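Local structure of tail protein, 43 kDa (Neisseria meningitidis MC58, 3D37) at residues S183-T188 with G298-V303; L280-G285 with L333-D338. The protein is of unknown function but probably serves as a baseplate hub component of a phage-like tail, as its relatives do in Mu-type phages. All blocks are in the same frame, centred on the assembly; numbering follows the deposited sequence.

Interaction 1 (S183-T188 with G298-V303)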
loop_
_atom_site.group_PDB
_atom_site.type_symbol
_atom_site.label_atom_id
_atom_site.label_comp_id
_atom_site.label_asym_id
_atom_site.label_seq_id
_atom_site.Cartn_x
_atom_site.Cartn_y
_atom_site.Cartn_z
ATOM N N SER A 183 -14.780 44.148 -7.929
ATOM C CA SER A 183 -14.340 43.754 -6.589
ATOM C C SER A 183 -12.835 43.432 -6.547
ATOM O O SER A 183 -12.377 42.551 -7.277
ATOM C CB SER A 183 -15.142 42.539 -6.109
ATOM O OG SER A 183 -16.535 42.846 -6.086
ATOM N N PRO A 184 -12.063 44.156 -5.698
ATOM C CA PRO A 184 -10.624 43.917 -5.587
ATOM C C PRO A 184 -10.304 42.492 -5.135
ATOM O O PRO A 184 -11.069 41.911 -4.365
ATOM C CB PRO A 184 -10.170 44.935 -4.523
ATOM C CG PRO A 184 -11.226 46.010 -4.532
ATOM C CD PRO A 184 -12.502 45.281 -4.835
ATOM N N PRO A 185 -9.191 41.925 -5.615
ATOM C CA PRO A 185 -8.881 40.548 -5.189
ATOM C C PRO A 185 -8.842 40.461 -3.668
ATOM O O PRO A 185 -8.426 41.408 -3.035
ATOM C CB PRO A 185 -7.500 40.294 -5.796
ATOM C CG PRO A 185 -7.391 41.284 -6.934
ATOM C CD PRO A 185 -8.170 42.479 -6.527
ATOM N N VAL A 186 -9.231 39.330 -3.080
ATOM C CA VAL A 186 -9.371 39.260 -1.628
ATOM C C VAL A 186 -8.129 38.792 -0.969
ATOM O O VAL A 186 -8.029 38.881 0.253
ATOM C CB VAL A 186 -10.510 38.329 -1.157
ATOM C CG1 VAL A 186 -11.830 38.927 -1.594
ATOM C CG2 VAL A 186 -10.258 36.907 -1.642
ATOM N N ALA A 187 -7.203 38.273 -1.770
ATOM C CA ALA A 187 -6.022 37.612 -1.280
ATOM C C ALA A 187 -5.000 37.539 -2.409
ATOM O O ALA A 187 -5.363 37.585 -3.585
ATOM C CB ALA A 187 -6.370 36.206 -0.788
ATOM N N THR A 188 -3.732 37.483 -2.010
ATOM C CA THR A 188 -2.610 37.159 -2.845
ATOM C C THR A 188 -1.991 35.875 -2.332
ATOM O O THR A 188 -1.540 35.773 -1.174
ATOM C CB THR A 188 -1.560 38.243 -2.850
ATOM O OG1 THR A 188 -2.125 39.411 -3.448
ATOM C CG2 THR A 188 -0.345 37.796 -3.641
ATOM N N GLY A 298 -16.723 33.314 -6.583
ATOM C CA GLY A 298 -17.073 34.717 -6.799
ATOM C C GLY A 298 -16.006 35.680 -6.346
ATOM O O GLY A 298 -15.979 36.827 -6.795
ATOM N N LEU A 299 -15.101 35.199 -5.504
ATOM C CA LEU A 299 -13.869 35.913 -5.150
ATOM C C LEU A 299 -12.826 35.918 -6.280
ATOM O O LEU A 299 -12.797 35.023 -7.139
ATOM C CB LEU A 299 -13.246 35.328 -3.884
ATOM C CG LEU A 299 -14.144 35.293 -2.662
ATOM C CD1 LEU A 299 -13.475 34.616 -1.538
ATOM C CD2 LEU A 299 -14.568 36.789 -2.309
ATOM N N ARG A 300 -12.010 36.965 -6.301
ATOM C CA ARG A 300 -10.869 37.046 -7.217
ATOM C C ARG A 300 -9.618 36.939 -6.373
ATOM O O ARG A 300 -9.600 37.414 -5.240
ATOM C CB ARG A 300 -10.921 38.308 -8.052
ATOM C CG ARG A 300 -12.100 38.265 -9.018
ATOM C CD ARG A 300 -12.430 39.578 -9.585
ATOM N NE ARG A 300 -11.458 40.103 -10.545
ATOM C CZ ARG A 300 -10.679 41.155 -10.349
ATOM N NH1 ARG A 300 -10.706 41.827 -9.202
ATOM N NH2 ARG A 300 -9.852 41.546 -11.312
ATOM N N VAL A 301 -8.615 36.224 -6.898
ATOM C CA VAL A 301 -7.425 35.865 -6.184
ATOM C C VAL A 301 -6.200 36.222 -7.041
ATOM O O VAL A 301 -6.094 35.830 -8.228
ATOM C CB VAL A 301 -7.402 34.332 -5.783
ATOM C CG1 VAL A 301 -6.185 34.050 -4.924
ATOM C CG2 VAL A 301 -8.683 33.919 -5.044
ATOM N N HIS A 302 -5.320 37.039 -6.469
ATOM C CA HIS A 302 -4.061 37.346 -7.107
ATOM C C HIS A 302 -3.091 36.204 -6.833
ATOM O O HIS A 302 -2.865 35.809 -5.670
ATOM C CB HIS A 302 -3.532 38.693 -6.579
ATOM C CG HIS A 302 -2.220 39.098 -7.156
ATOM N ND1 HIS A 302 -1.298 39.834 -6.451
ATOM C CD2 HIS A 302 -1.681 38.893 -8.380
ATOM C CE1 HIS A 302 -0.258 40.089 -7.224
ATOM N NE2 HIS A 302 -0.466 39.529 -8.400
ATOM N N VAL A 303 -2.556 35.611 -7.889
ATOM C CA VAL A 303 -1.607 34.486 -7.743
ATOM C C VAL A 303 -0.228 34.841 -8.268
ATOM O O VAL A 303 -0.106 35.363 -9.384
ATOM C CB VAL A 303 -2.124 33.196 -8.473
ATOM C CG1 VAL A 303 -1.106 32.015 -8.361
ATOM C CG2 VAL A 303 -3.497 32.779 -7.928
HETATM O O HOH W 1 -12.805 39.394 -5.020
#
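Arg300 and His302 reach across from 298-303 to the incoming chain at 183-188, and most of the polar atoms between them find partners. The Arg300 chain is bent at its third torsion (71°), which turns NE off an extended course. NH1 meets the carbonyl O of Ser183 at 2.6 Å. This bond is short but bent, with an angle of 131° at the hydrogen. NH2 forms a salt bridge with Asp338. The ring of Pro185 comes up obliquely to the guanidinium, its CD 3.7 Å from Arg300 NH1. The backbone of Arg300 is gripped as well. Its O accepts the N-H of Val186 at 2.9 Å, and the CA of Pro185 lies close to the same oxygen. Its N donates to a water at 2.9 Å, and that water donates to Pro184 O. Further along, His302 N donates to Ala187 O at 2.9 Å. With CG anti to the backbone N (chi1 179°), the His302 side chain lies alongside that of Thr188, both pointing the same way. Thr188 OG1 sits at the ring edge, 3.1 Å from ND1, and either could be the donor. NE2 bonds to Asp311, so both ring nitrogens are engaged. Apolar contact is slight: Val186 CG1 meets Leu299 CD2 at 3.5 Å, the two side chains crossing at about a right angle. The chemistry implies an irregular entry to the strand, held by backbone, side-chain and water bonds together, with a clear parallel bridge at Thr188 and His302.

Interaction 2 (L280-G285 with L333-D338)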
loop_
_atom_site.group_PDB
_atom_site.type_symbol
_atom_site.label_atom_id
_atom_site.label_comp_id
_atom_site.label_asym_id
_atom_site.label_seq_id
_atom_site.Cartn_x
_atom_site.Cartn_y
_atom_site.Cartn_z
ATOM N N LEU A 280 -6.713 26.506 -13.220
ATOM C CA LEU A 280 -5.674 26.574 -12.201
ATOM C C LEU A 280 -6.298 26.124 -10.896
ATOM O O LEU A 280 -7.227 26.771 -10.415
ATOM C CB LEU A 280 -5.175 28.005 -12.088
ATOM C CG LEU A 280 -4.208 28.356 -10.946
ATOM C CD1 LEU A 280 -2.900 27.625 -11.045
ATOM C CD2 LEU A 280 -4.031 29.930 -10.917
ATOM N N THR A 281 -5.856 24.990 -10.371
ATOM C CA THR A 281 -6.327 24.445 -9.080
ATOM C C THR A 281 -5.253 24.616 -8.008
ATOM O O THR A 281 -4.162 24.038 -8.085
ATOM C CB THR A 281 -6.771 22.946 -9.212
ATOM O OG1 THR A 281 -7.653 22.821 -10.330
ATOM C CG2 THR A 281 -7.498 22.482 -8.015
ATOM N N ILE A 282 -5.525 25.488 -7.033
ATOM C CA ILE A 282 -4.591 25.714 -5.934
ATOM C C ILE A 282 -5.114 25.095 -4.650
ATOM O O ILE A 282 -6.278 25.252 -4.290
ATOM C CB ILE A 282 -4.353 27.226 -5.754
ATOM C CG1 ILE A 282 -3.561 27.744 -6.954
ATOM C CG2 ILE A 282 -3.677 27.525 -4.366
ATOM C CD1 ILE A 282 -3.399 29.225 -7.023
ATOM N N THR A 283 -4.252 24.391 -3.938
ATOM C CA THR A 283 -4.594 23.893 -2.643
ATOM C C THR A 283 -3.826 24.697 -1.538
ATOM O O THR A 283 -2.600 24.908 -1.673
ATOM C CB THR A 283 -4.298 22.375 -2.562
ATOM O OG1 THR A 283 -4.971 21.703 -3.657
ATOM C CG2 THR A 283 -4.789 21.822 -1.233
ATOM N N VAL A 284 -4.590 25.163 -0.525
ATOM C CA VAL A 284 -4.111 25.942 0.611
ATOM C C VAL A 284 -4.495 25.280 1.905
ATOM O O VAL A 284 -5.426 24.495 1.967
ATOM C CB VAL A 284 -4.533 27.435 0.612
ATOM C CG1 VAL A 284 -3.841 28.177 -0.499
ATOM C CG2 VAL A 284 -6.096 27.599 0.565
ATOM N N GLY A 285 -3.728 25.563 2.966
ATOM C CA GLY A 285 -4.067 25.022 4.275
ATOM C C GLY A 285 -5.135 25.967 4.830
ATOM O O GLY A 285 -5.154 27.113 4.482
ATOM N N LEU A 333 -9.005 25.373 -4.453
ATOM C CA LEU A 333 -9.479 26.576 -5.125
ATOM C C LEU A 333 -9.400 26.364 -6.644
ATOM O O LEU A 333 -8.303 26.184 -7.186
ATOM C CB LEU A 333 -8.663 27.799 -4.692
ATOM C CG LEU A 333 -8.490 28.054 -3.166
ATOM C CD1 LEU A 333 -7.420 29.124 -2.971
ATOM C CD2 LEU A 333 -9.825 28.440 -2.522
ATOM N N ARG A 334 -10.552 26.288 -7.299
ATOM C CA ARG A 334 -10.611 26.048 -8.749
ATOM C C ARG A 334 -10.766 27.398 -9.408
ATOM O O ARG A 334 -11.811 28.004 -9.385
ATOM C CB ARG A 334 -11.757 25.096 -9.127
ATOM C CG ARG A 334 -11.583 23.755 -8.392
ATOM C CD ARG A 334 -12.526 22.663 -8.939
ATOM N NE ARG A 334 -13.922 22.954 -8.657
ATOM C CZ ARG A 334 -14.582 22.526 -7.591
ATOM N NH1 ARG A 334 -13.985 21.808 -6.639
ATOM N NH2 ARG A 334 -15.840 22.861 -7.442
ATOM N N LEU A 335 -9.662 27.859 -9.967
ATOM C CA LEU A 335 -9.504 29.192 -10.486
ATOM C C LEU A 335 -9.520 29.226 -12.018
ATOM O O LEU A 335 -9.023 28.316 -12.707
ATOM C CB LEU A 335 -8.224 29.771 -9.919
ATOM C CG LEU A 335 -8.233 30.086 -8.429
ATOM C CD1 LEU A 335 -6.821 30.166 -7.878
ATOM C CD2 LEU A 335 -9.048 31.405 -8.168
ATOM N N LYS A 336 -10.108 30.290 -12.552
ATOM C CA LYS A 336 -10.286 30.468 -13.969
ATOM C C LYS A 336 -9.740 31.810 -14.382
ATOM O O LYS A 336 -9.583 32.699 -13.548
ATOM C CB LYS A 336 -11.782 30.365 -14.332
ATOM C CG LYS A 336 -12.415 28.963 -14.030
ATOM C CD LYS A 336 -11.936 27.985 -15.113
ATOM C CE LYS A 336 -12.649 26.693 -15.182
ATOM N NZ LYS A 336 -12.101 25.890 -16.296
ATOM N N GLU A 337 -9.427 31.931 -15.677
ATOM C CA GLU A 337 -9.088 33.199 -16.283
ATOM C C GLU A 337 -10.075 34.291 -15.846
ATOM O O GLU A 337 -11.315 34.124 -15.885
ATOM C CB GLU A 337 -9.105 33.080 -17.806
ATOM C CG GLU A 337 -8.601 34.293 -18.554
ATOM C CD GLU A 337 -8.557 34.113 -20.071
ATOM O OE1 GLU A 337 -9.013 33.072 -20.607
ATOM O OE2 GLU A 337 -8.122 35.077 -20.723
ATOM N N ASP A 338 -9.511 35.436 -15.487
ATOM C CA ASP A 338 -10.302 36.608 -15.064
ATOM C C ASP A 338 -11.066 37.306 -16.175
ATOM O O ASP A 338 -10.632 37.349 -17.318
ATOM C CB ASP A 338 -9.336 37.577 -14.383
ATOM C CG ASP A 338 -10.025 38.638 -13.532
ATOM O OD1 ASP A 338 -11.022 38.312 -12.857
ATOM O OD2 ASP A 338 -9.497 39.782 -13.547
#
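Leu335 and Ile282 meet at the apolar centre, methyl to methyl, with CD1 of each 3.7 Å apart. Their side chains lie obliquely to one another. Leu280, with CG anti to its backbone N (chi1 172°), lies beside Leu335 and points the same way, its CD2 4.1 Å from Leu335 CD1. At the other end Leu333 CD1 touches Val284 CG2 at 4.1 Å, and these two side chains cross at about a right angle. All five residues are buried; Leu280, Ile282, Leu333 and Leu335 share one face of the sheet. Met203 from strand 202-208 and Leu316 from strand 310-324 add to this apolar layer, and Trp295 touches Val284 and Leu333. The backbones run antiparallel. Leu280 and Leu335 form a hydrogen-bonded pair, with Leu335 N to Leu280 O at 2.7 Å and Leu280 N to Leu335 O at 3.0 Å. Ile282 and Leu333 form the next such pair, bonded both ways. Between them Thr281 and Arg334 make a non-hydrogen-bonded pair. Thr281 CA comes within 3.2 Å of Leu333 O, a CA-H...O contact. The opposite face carries Thr281 and Arg334, where Thr281 CG2 lies 4.3 Å from Arg334 CG. The Arg334 guanidinium forms salt bridges with Glu332 and with Asp28 and Asp30 of strand 24-30. Lys336 NZ bonds Leu275 O, Phe278 O and Thr279 OG1, and Glu337 bridges to Arg274. This two-faced pair is typical of an antiparallel sheet packed on one side, and is consistent with the barrel-type fold of the phage-barrel clan.

How the interactions relate
Interaction 2 lies in the core and interaction 1 near the surface, with their centres about 11 Å apart. Both belong to the C-terminal beta domain: strands 278-285 and 300-305 follow each other in the chain, and strand 310-324 pairs with both 300-305 and 330-337. Interaction 2 is a regular antiparallel pair over branched aliphatic side chains. Interaction 1 is short and parallel, and relies on an arginine, a histidine and a water. Two kinds of contact join them. Arg300 bridges to Asp338, at the polar rim. Inside, Val303 packs on Ile282 and Leu280, and Val301 on Leu335, so strand 300-305 adds to the same apolar layer.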